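Local structure of superoxide dismutase [Cu-Zn] (Bacteroidetes bacterium GWA2_30_7, 7B4O) at residues D18-T26 against V36-S44; G56-G67 against A142-G150. The protein probably catalyses the dismutation of superoxide to oxygen and hydrogen peroxide, as a two-chain copper-zinc enzyme with zinc occupying its metal sites. All coordinates share one frame; numbering follows the deposited sequence.

Contact 1 and contact 2 work at two scales of one Greek-key beta barrel. From the N terminus, the chain runs through strand 8-15 and then into contact 1, where 18-26 meets 36-44 and a short hairpin closes over nine intervening residues. Only after that does contact 2 open: 56-67, in the long loop following strand 46-53, meets 142-150 on the last strand and closes a loop of 74 residues. The two are therefore in series, neither nested nor crossed. Strand 8-15 lies between strands 22-30 and 143-151, yet the contacts meet directly at one end, where Val21 CG2 packs on Val144 CG2 at 3.7 Å and Leu43 joins the same patch.

Contact 1: residues D18-T26 against V36-S44; sequences DYKVTGVIT and VVADLNGLS
Ile25 CG1 packs on Ala38 CB at 3.9 Å and more loosely on Leu40 CD2, forming the inner face of an antiparallel beta hairpin in the Cu,Zn superoxide dismutase barrel. Phe50 covers Ile25 and Ala38, and Ile13 covers Ile25 and Leu40, so this face belongs to the barrel core. With CG anti to the carbonyl carbon (chi1 -45°), Leu40 brings CD2 over Gly23 CA, at 3.8 Å. Beyond the strand ends Val21 and Leu43 cross obliquely, and CG2 of Val21 and CD2 of Leu43 press together at 3.5 Å, a close contact for two methyls.

Six backbone hydrogen bonds join the strands in three reciprocal pairs: Thr22 with Asn41, Val24 with Asp39 and Thr26 with Val37. On the outer face Thr26 and Val37 run alongside each other, with OG1 of Thr26 3.6 Å from CB of Val37. Lys20 runs its extended chain past Gly42, while one water joins the Lys20 amide to the Gly42 carbonyl. Asp39 OD1 turns to His102, a zinc ligand, and its OD2 accepts a hydrogen bond from a water that also donates to Val24 O. A further water spans the polar edge, 2.7 Å from Thr22 OG1 and accepting from Asn41 ND2 at 2.8 Å.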
loop_
_atom_site.group_PDB
_atom_site.type_symbol
_atom_site.label_atom_id
_atom_site.label_comp_id
_atom_site.label_asym_id
_atom_site.label_seq_id
_atom_site.Cartn_x
_atom_site.Cartn_y
_atom_site.Cartn_z
ATOM N N ASP A 18 -6.254 2.896 -17.959
ATOM C CA ASP A 18 -7.323 3.374 -18.879
ATOM C C ASP A 18 -8.516 3.944 -18.104
ATOM O O ASP A 18 -9.594 4.139 -18.718
ATOM C CB ASP A 18 -7.766 2.241 -19.800
ATOM C CG ASP A 18 -6.648 1.660 -20.649
ATOM O OD1 ASP A 18 -5.619 2.335 -20.848
ATOM O OD2 ASP A 18 -6.820 0.534 -21.116
ATOM N N TYR A 19 -8.402 4.097 -16.779
ATOM C CA TYR A 19 -9.541 4.441 -15.900
ATOM C C TYR A 19 -9.210 5.671 -15.050
ATOM O O TYR A 19 -8.070 6.143 -15.083
ATOM C CB TYR A 19 -9.918 3.215 -15.065
ATOM C CG TYR A 19 -10.400 2.062 -15.914
ATOM C CD1 TYR A 19 -11.710 2.009 -16.364
ATOM C CD2 TYR A 19 -9.532 1.063 -16.330
ATOM C CE1 TYR A 19 -12.154 0.971 -17.169
ATOM C CE2 TYR A 19 -9.964 0.018 -17.134
ATOM C CZ TYR A 19 -11.279 -0.028 -17.559
ATOM O OH TYR A 19 -11.716 -1.058 -18.343
ATOM N N LYS A 20 -10.197 6.155 -14.291
ATOM C CA LYS A 20 -10.084 7.381 -13.455
ATOM C C LYS A 20 -10.587 7.103 -12.035
ATOM O O LYS A 20 -10.801 8.051 -11.278
ATOM C CB LYS A 20 -10.870 8.532 -14.094
ATOM C CG LYS A 20 -12.348 8.256 -14.313
ATOM C CD LYS A 20 -13.202 9.451 -14.688
ATOM C CE LYS A 20 -14.671 9.073 -14.730
ATOM N NZ LYS A 20 -15.553 10.249 -14.908
ATOM N N VAL A 21 -10.767 5.833 -11.682
ATOM C CA VAL A 21 -11.350 5.424 -10.370
ATOM C C VAL A 21 -10.350 5.737 -9.252
ATOM O O VAL A 21 -9.199 5.323 -9.348
ATOM C CB VAL A 21 -11.724 3.929 -10.378
ATOM C CG1 VAL A 21 -12.191 3.475 -9.004
ATOM C CG2 VAL A 21 -12.765 3.608 -11.435
ATOM N N THR A 22 -10.816 6.431 -8.213
ATOM C CA THR A 22 -10.018 6.817 -7.032
ATOM C C THR A 22 -10.846 6.574 -5.771
ATOM O O THR A 22 -12.071 6.395 -5.874
ATOM C CB THR A 22 -9.600 8.291 -7.085
ATOM O OG1 THR A 22 -10.783 9.100 -7.050
ATOM C CG2 THR A 22 -8.789 8.619 -8.315
ATOM N N GLY A 23 -10.204 6.580 -4.609
ATOM C CA GLY A 23 -10.960 6.577 -3.356
ATOM C C GLY A 23 -10.169 6.010 -2.212
ATOM O O GLY A 23 -8.961 5.708 -2.373
ATOM N N VAL A 24 -10.853 5.887 -1.092
ATOM C CA VAL A 24 -10.244 5.428 0.181
ATOM C C VAL A 24 -11.137 4.342 0.765
ATOM O O VAL A 24 -12.379 4.507 0.794
ATOM C CB VAL A 24 -10.033 6.590 1.170
ATOM C CG1 VAL A 24 -9.389 6.108 2.459
ATOM C CG2 VAL A 24 -9.228 7.723 0.553
ATOM N N ILE A 25 -10.489 3.285 1.231
ATOM C CA ILE A 25 -11.147 2.166 1.946
ATOM C C ILE A 25 -10.501 2.066 3.324
ATOM O O ILE A 25 -9.271 2.082 3.398
ATOM C CB ILE A 25 -11.018 0.857 1.149
ATOM C CG1 ILE A 25 -11.540 1.022 -0.279
ATOM C CG2 ILE A 25 -11.716 -0.276 1.888
ATOM C CD1 ILE A 25 -10.783 0.222 -1.276
ATOM N N THR A 26 -11.315 1.998 4.363
ATOM C CA THR A 26 -10.824 1.772 5.737
ATOM C C THR A 26 -11.410 0.472 6.269
ATOM O O THR A 26 -12.549 0.108 5.923
ATOM C CB THR A 26 -11.121 2.951 6.660
ATOM O OG1 THR A 26 -12.531 3.024 6.844
ATOM C CG2 THR A 26 -10.555 4.244 6.121
ATOM N N VAL A 36 -15.823 -2.507 7.168
ATOM C CA VAL A 36 -15.264 -2.082 5.854
ATOM C C VAL A 36 -16.047 -0.853 5.421
ATOM O O VAL A 36 -17.280 -0.937 5.371
ATOM C CB VAL A 36 -15.368 -3.207 4.813
ATOM C CG1 VAL A 36 -14.779 -2.792 3.475
ATOM C CG2 VAL A 36 -14.714 -4.474 5.345
ATOM N N VAL A 37 -15.347 0.250 5.179
ATOM C CA VAL A 37 -15.966 1.500 4.668
ATOM C C VAL A 37 -15.200 1.924 3.422
ATOM O O VAL A 37 -13.997 2.197 3.523
ATOM C CB VAL A 37 -15.973 2.630 5.711
ATOM C CG1 VAL A 37 -16.590 3.895 5.120
ATOM C CG2 VAL A 37 -16.704 2.217 6.967
ATOM N N ALA A 38 -15.894 2.015 2.295
ATOM C CA ALA A 38 -15.295 2.405 1.007
ATOM C C ALA A 38 -16.011 3.648 0.502
ATOM O O ALA A 38 -17.251 3.696 0.530
ATOM C CB ALA A 38 -15.377 1.288 0.011
ATOM N N ASP A 39 -15.220 4.619 0.051
ATOM C CA ASP A 39 -15.724 5.855 -0.585
ATOM C C ASP A 39 -14.903 6.068 -1.847
ATOM O O ASP A 39 -13.734 6.484 -1.726
ATOM C CB ASP A 39 -15.652 7.033 0.373
ATOM C CG ASP A 39 -16.653 6.872 1.493
ATOM O OD1 ASP A 39 -17.864 7.002 1.213
ATOM O OD2 ASP A 39 -16.217 6.562 2.602
ATOM N N LEU A 40 -15.491 5.743 -2.998
ATOM C CA LEU A 40 -14.792 5.797 -4.305
ATOM C C LEU A 40 -15.514 6.772 -5.229
ATOM O O LEU A 40 -16.703 7.078 -5.020
ATOM C CB LEU A 40 -14.772 4.406 -4.948
ATOM C CG LEU A 40 -14.400 3.231 -4.046
ATOM C CD1 LEU A 40 -14.343 1.950 -4.870
ATOM C CD2 LEU A 40 -13.086 3.444 -3.297
ATOM N N ASN A 41 -14.792 7.234 -6.238
ATOM C CA ASN A 41 -15.335 8.114 -7.296
ATOM C C ASN A 41 -14.792 7.666 -8.653
ATOM O O ASN A 41 -13.815 6.902 -8.706
ATOM C CB ASN A 41 -14.976 9.572 -7.017
ATOM C CG ASN A 41 -15.582 10.090 -5.730
ATOM O OD1 ASN A 41 -16.767 10.403 -5.682
ATOM N ND2 ASN A 41 -14.789 10.141 -4.672
ATOM N N GLY A 42 -15.422 8.147 -9.719
ATOM C CA GLY A 42 -14.947 7.928 -11.095
ATOM C C GLY A 42 -15.359 6.579 -11.652
ATOM O O GLY A 42 -14.822 6.203 -12.707
ATOM N N LEU A 43 -16.289 5.878 -10.996
ATOM C CA LEU A 43 -16.771 4.551 -11.455
ATOM C C LEU A 43 -17.930 4.703 -12.436
ATOM O O LEU A 43 -18.756 5.593 -12.265
ATOM C CB LEU A 43 -17.218 3.723 -10.252
ATOM C CG LEU A 43 -16.090 3.057 -9.488
ATOM C CD1 LEU A 43 -16.565 2.657 -8.114
ATOM C CD2 LEU A 43 -15.532 1.858 -10.239
ATOM N N SER A 44 -18.022 3.789 -13.396
ATOM C CA SER A 44 -19.239 3.662 -14.229
ATOM C C SER A 44 -20.388 3.307 -13.292
ATOM O O SER A 44 -20.219 2.531 -12.346
ATOM C CB SER A 44 -19.077 2.676 -15.354
ATOM O OG SER A 44 -18.785 1.379 -14.874
HETATM O O HOH W 1 -13.077 4.995 -14.583
HETATM O O HOH W 2 -11.967 10.016 -4.814
HETATM O O HOH W 3 -13.544 5.957 3.097
#

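Contact 2: residues G56-G67 against A142-G150; sequences GDCSASDGTSAG and ARVACGVIG
Cys58 and Cys146 reach each other through different first torsions: SG of Cys58 lies anti to its carbonyl carbon (chi1 -65°), whereas SG of Cys146 lies anti to its backbone N (chi1 -173°). The disulfide closes with SG to SG at 2.1 Å and a chi3 of -75°, and Ala66 CB rests against the sulfur of Cys146. Val148 flanks the bridge, its CG2 3.4 Å from Gly56 O.

Arg143, extended from CG to NE, carries its guanidinium into the curl of the loop. NH1 donates to two carbonyls, Gly63 O and Gly67 O, each at 2.9 Å; NH2 also reaches Gly67 O, at 3.0 Å, so two nitrogens grip that oxygen end-on. All three bonds are bent, and both oxygens lie at the guanidinium edge, somewhat tilted from its plane. NH1 meets Gly67 O on a lone pair, while NH2 comes from above the carbonyl plane. Ala66 N reaches Gly63 O from the face opposite NH1, within the 3-10 turn. Gly67 O also hydrogen-bonds ND1 of His53, a zinc ligand, so this carbonyl lies in the second shell of the metal site.

Within the loop, Asp57 and Asp62 each form an Asx turn, and a water joins Asp62 O to Arg143 N. Cys58 and Val148 also pack on the second subunit. A disulfide tying the long loop to the last barrel strand, beside an arginine near the metal site, is characteristic of Cu,Zn superoxide dismutases, where the equivalent arginine probably helps guide superoxide in.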
loop_
_atom_site.group_PDB
_atom_site.type_symbol
_atom_site.label_atom_id
_atom_site.label_comp_id
_atom_site.label_asym_id
_atom_site.label_seq_id
_atom_site.Cartn_x
_atom_site.Cartn_y
_atom_site.Cartn_z
ATOM N N GLY A 56 0.276 -7.170 -2.858
ATOM C CA GLY A 56 0.231 -5.707 -2.719
ATOM C C GLY A 56 1.150 -5.056 -3.734
ATOM O O GLY A 56 2.085 -4.332 -3.340
ATOM N N ASP A 57 0.900 -5.316 -5.009
ATOM C CA ASP A 57 1.776 -4.897 -6.127
ATOM C C ASP A 57 0.877 -4.252 -7.180
ATOM O O ASP A 57 0.229 -4.987 -7.954
ATOM C CB ASP A 57 2.598 -6.061 -6.677
ATOM C CG ASP A 57 3.545 -5.654 -7.790
ATOM O OD1 ASP A 57 3.383 -4.527 -8.307
ATOM O OD2 ASP A 57 4.403 -6.475 -8.155
ATOM N N CYS A 58 0.815 -2.922 -7.176
ATOM C CA CYS A 58 -0.025 -2.140 -8.114
ATOM C C CYS A 58 0.838 -1.564 -9.242
ATOM O O CYS A 58 0.397 -0.593 -9.882
ATOM C CB CYS A 58 -0.784 -1.049 -7.371
ATOM S SG CYS A 58 -2.005 -1.678 -6.188
ATOM N N SER A 59 1.994 -2.168 -9.528
ATOM C CA SER A 59 2.958 -1.636 -10.524
ATOM C C SER A 59 2.473 -1.857 -11.968
ATOM O O SER A 59 2.873 -1.084 -12.830
ATOM C CB SER A 59 4.336 -2.188 -10.298
ATOM O OG SER A 59 4.364 -3.581 -10.497
ATOM N N ALA A 60 1.676 -2.886 -12.253
ATOM C CA ALA A 60 1.277 -3.199 -13.649
ATOM C C ALA A 60 0.277 -2.168 -14.180
ATOM O O ALA A 60 -0.600 -1.729 -13.417
ATOM C CB ALA A 60 0.694 -4.580 -13.749
ATOM N N SER A 61 0.379 -1.860 -15.481
ATOM C CA SER A 61 -0.525 -0.934 -16.206
ATOM C C SER A 61 -2.001 -1.331 -16.031
ATOM O O SER A 61 -2.881 -0.456 -16.051
ATOM C CB SER A 61 -0.145 -0.875 -17.674
ATOM O OG SER A 61 -0.275 -2.145 -18.311
ATOM N N ASP A 62 -2.267 -2.632 -15.903
ATOM C CA ASP A 62 -3.640 -3.203 -15.933
ATOM C C ASP A 62 -3.987 -3.861 -14.594
ATOM O O ASP A 62 -4.987 -4.606 -14.558
ATOM C CB ASP A 62 -3.764 -4.195 -17.093
ATOM C CG ASP A 62 -2.783 -5.352 -17.025
ATOM O OD1 ASP A 62 -2.054 -5.457 -16.003
ATOM O OD2 ASP A 62 -2.750 -6.144 -17.993
ATOM N N GLY A 63 -3.169 -3.673 -13.563
ATOM C CA GLY A 63 -3.417 -4.215 -12.209
ATOM C C GLY A 63 -3.183 -5.715 -12.099
ATOM O O GLY A 63 -3.456 -6.270 -11.035
ATOM N N THR A 64 -2.645 -6.368 -13.124
ATOM C CA THR A 64 -2.460 -7.842 -13.107
ATOM C C THR A 64 -1.375 -8.234 -12.096
ATOM O O THR A 64 -1.385 -9.381 -11.644
ATOM C CB THR A 64 -2.194 -8.401 -14.507
ATOM O OG1 THR A 64 -1.068 -7.735 -15.074
ATOM C CG2 THR A 64 -3.415 -8.273 -15.388
ATOM N N SER A 65 -0.473 -7.320 -11.743
ATOM C CA SER A 65 0.586 -7.534 -10.724
ATOM C C SER A 65 -0.023 -7.882 -9.356
ATOM O O SER A 65 0.709 -8.420 -8.510
ATOM C CB SER A 65 1.468 -6.329 -10.650
ATOM O OG SER A 65 0.704 -5.127 -10.512
ATOM N N ALA A 66 -1.290 -7.554 -9.113
ATOM C CA ALA A 66 -1.956 -7.813 -7.818
ATOM C C ALA A 66 -2.241 -9.314 -7.674
ATOM O O ALA A 66 -2.583 -9.756 -6.552
ATOM C CB ALA A 66 -3.204 -6.986 -7.675
ATOM N N GLY A 67 -2.104 -10.095 -8.742
ATOM C CA GLY A 67 -2.345 -11.548 -8.709
ATOM C C GLY A 67 -3.816 -11.875 -8.523
ATOM O O GLY A 67 -4.669 -11.049 -8.863
ATOM N N ALA A 142 -12.188 -6.699 -16.104
ATOM C CA ALA A 142 -10.921 -5.946 -16.017
ATOM C C ALA A 142 -10.785 -5.275 -14.646
ATOM O O ALA A 142 -11.794 -5.094 -13.911
ATOM C CB ALA A 142 -10.847 -4.940 -17.130
ATOM N N ARG A 143 -9.554 -4.905 -14.324
ATOM C CA ARG A 143 -9.206 -4.223 -13.059
ATOM C C ARG A 143 -9.149 -2.727 -13.348
ATOM O O ARG A 143 -8.346 -2.329 -14.216
ATOM C CB ARG A 143 -7.875 -4.770 -12.562
ATOM C CG ARG A 143 -7.881 -6.278 -12.413
ATOM C CD ARG A 143 -6.538 -6.879 -12.041
ATOM N NE ARG A 143 -6.709 -8.326 -11.988
ATOM C CZ ARG A 143 -5.977 -9.160 -11.267
ATOM N NH1 ARG A 143 -4.970 -8.733 -10.528
ATOM N NH2 ARG A 143 -6.264 -10.449 -11.304
ATOM N N VAL A 144 -9.988 -1.949 -12.679
ATOM C CA VAL A 144 -10.097 -0.490 -12.949
ATOM C C VAL A 144 -9.308 0.294 -11.914
ATOM O O VAL A 144 -9.041 1.484 -12.151
ATOM C CB VAL A 144 -11.562 -0.017 -13.032
ATOM C CG1 VAL A 144 -12.311 -0.770 -14.111
ATOM C CG2 VAL A 144 -12.311 -0.075 -11.723
ATOM N N ALA A 145 -8.966 -0.307 -10.777
ATOM C CA ALA A 145 -8.233 0.415 -9.715
ATOM C C ALA A 145 -7.523 -0.575 -8.808
ATOM O O ALA A 145 -7.978 -1.729 -8.704
ATOM C CB ALA A 145 -9.152 1.320 -8.947
ATOM N N CYS A 146 -6.433 -0.142 -8.199
ATOM C CA CYS A 146 -5.559 -0.990 -7.362
ATOM C C CYS A 146 -5.063 -0.122 -6.210
ATOM O O CYS A 146 -4.696 1.053 -6.433
ATOM C CB CYS A 146 -4.392 -1.545 -8.172
ATOM S SG CYS A 146 -3.362 -2.761 -7.315
ATOM N N GLY A 147 -4.994 -0.690 -5.013
ATOM C CA GLY A 147 -4.267 -0.044 -3.918
ATOM C C GLY A 147 -3.748 -1.071 -2.947
ATOM O O GLY A 147 -4.218 -2.204 -2.997
ATOM N N VAL A 148 -2.813 -0.678 -2.110
ATOM C CA VAL A 148 -2.200 -1.572 -1.101
ATOM C C VAL A 148 -2.759 -1.221 0.273
ATOM O O VAL A 148 -2.888 -0.050 0.615
ATOM C CB VAL A 148 -0.666 -1.517 -1.159
ATOM C CG1 VAL A 148 -0.034 -2.395 -0.079
ATOM C CG2 VAL A 148 -0.170 -1.914 -2.539
ATOM N N ILE A 149 -3.097 -2.244 1.037
ATOM C CA ILE A 149 -3.697 -2.100 2.388
ATOM C C ILE A 149 -2.580 -1.897 3.410
ATOM O O ILE A 149 -1.711 -2.783 3.561
ATOM C CB ILE A 149 -4.563 -3.324 2.712
ATOM C CG1 ILE A 149 -5.643 -3.531 1.656
ATOM C CG2 ILE A 149 -5.152 -3.205 4.113
ATOM C CD1 ILE A 149 -6.336 -4.888 1.736
ATOM N N GLY A 150 -2.607 -0.751 4.085
ATOM C CA GLY A 150 -1.580 -0.379 5.060
ATOM C C GLY A 150 -2.104 -0.313 6.478
ATOM O O GLY A 150 -3.332 -0.276 6.689
HETATM O O HOH W 4 -7.177 -5.346 -16.006
#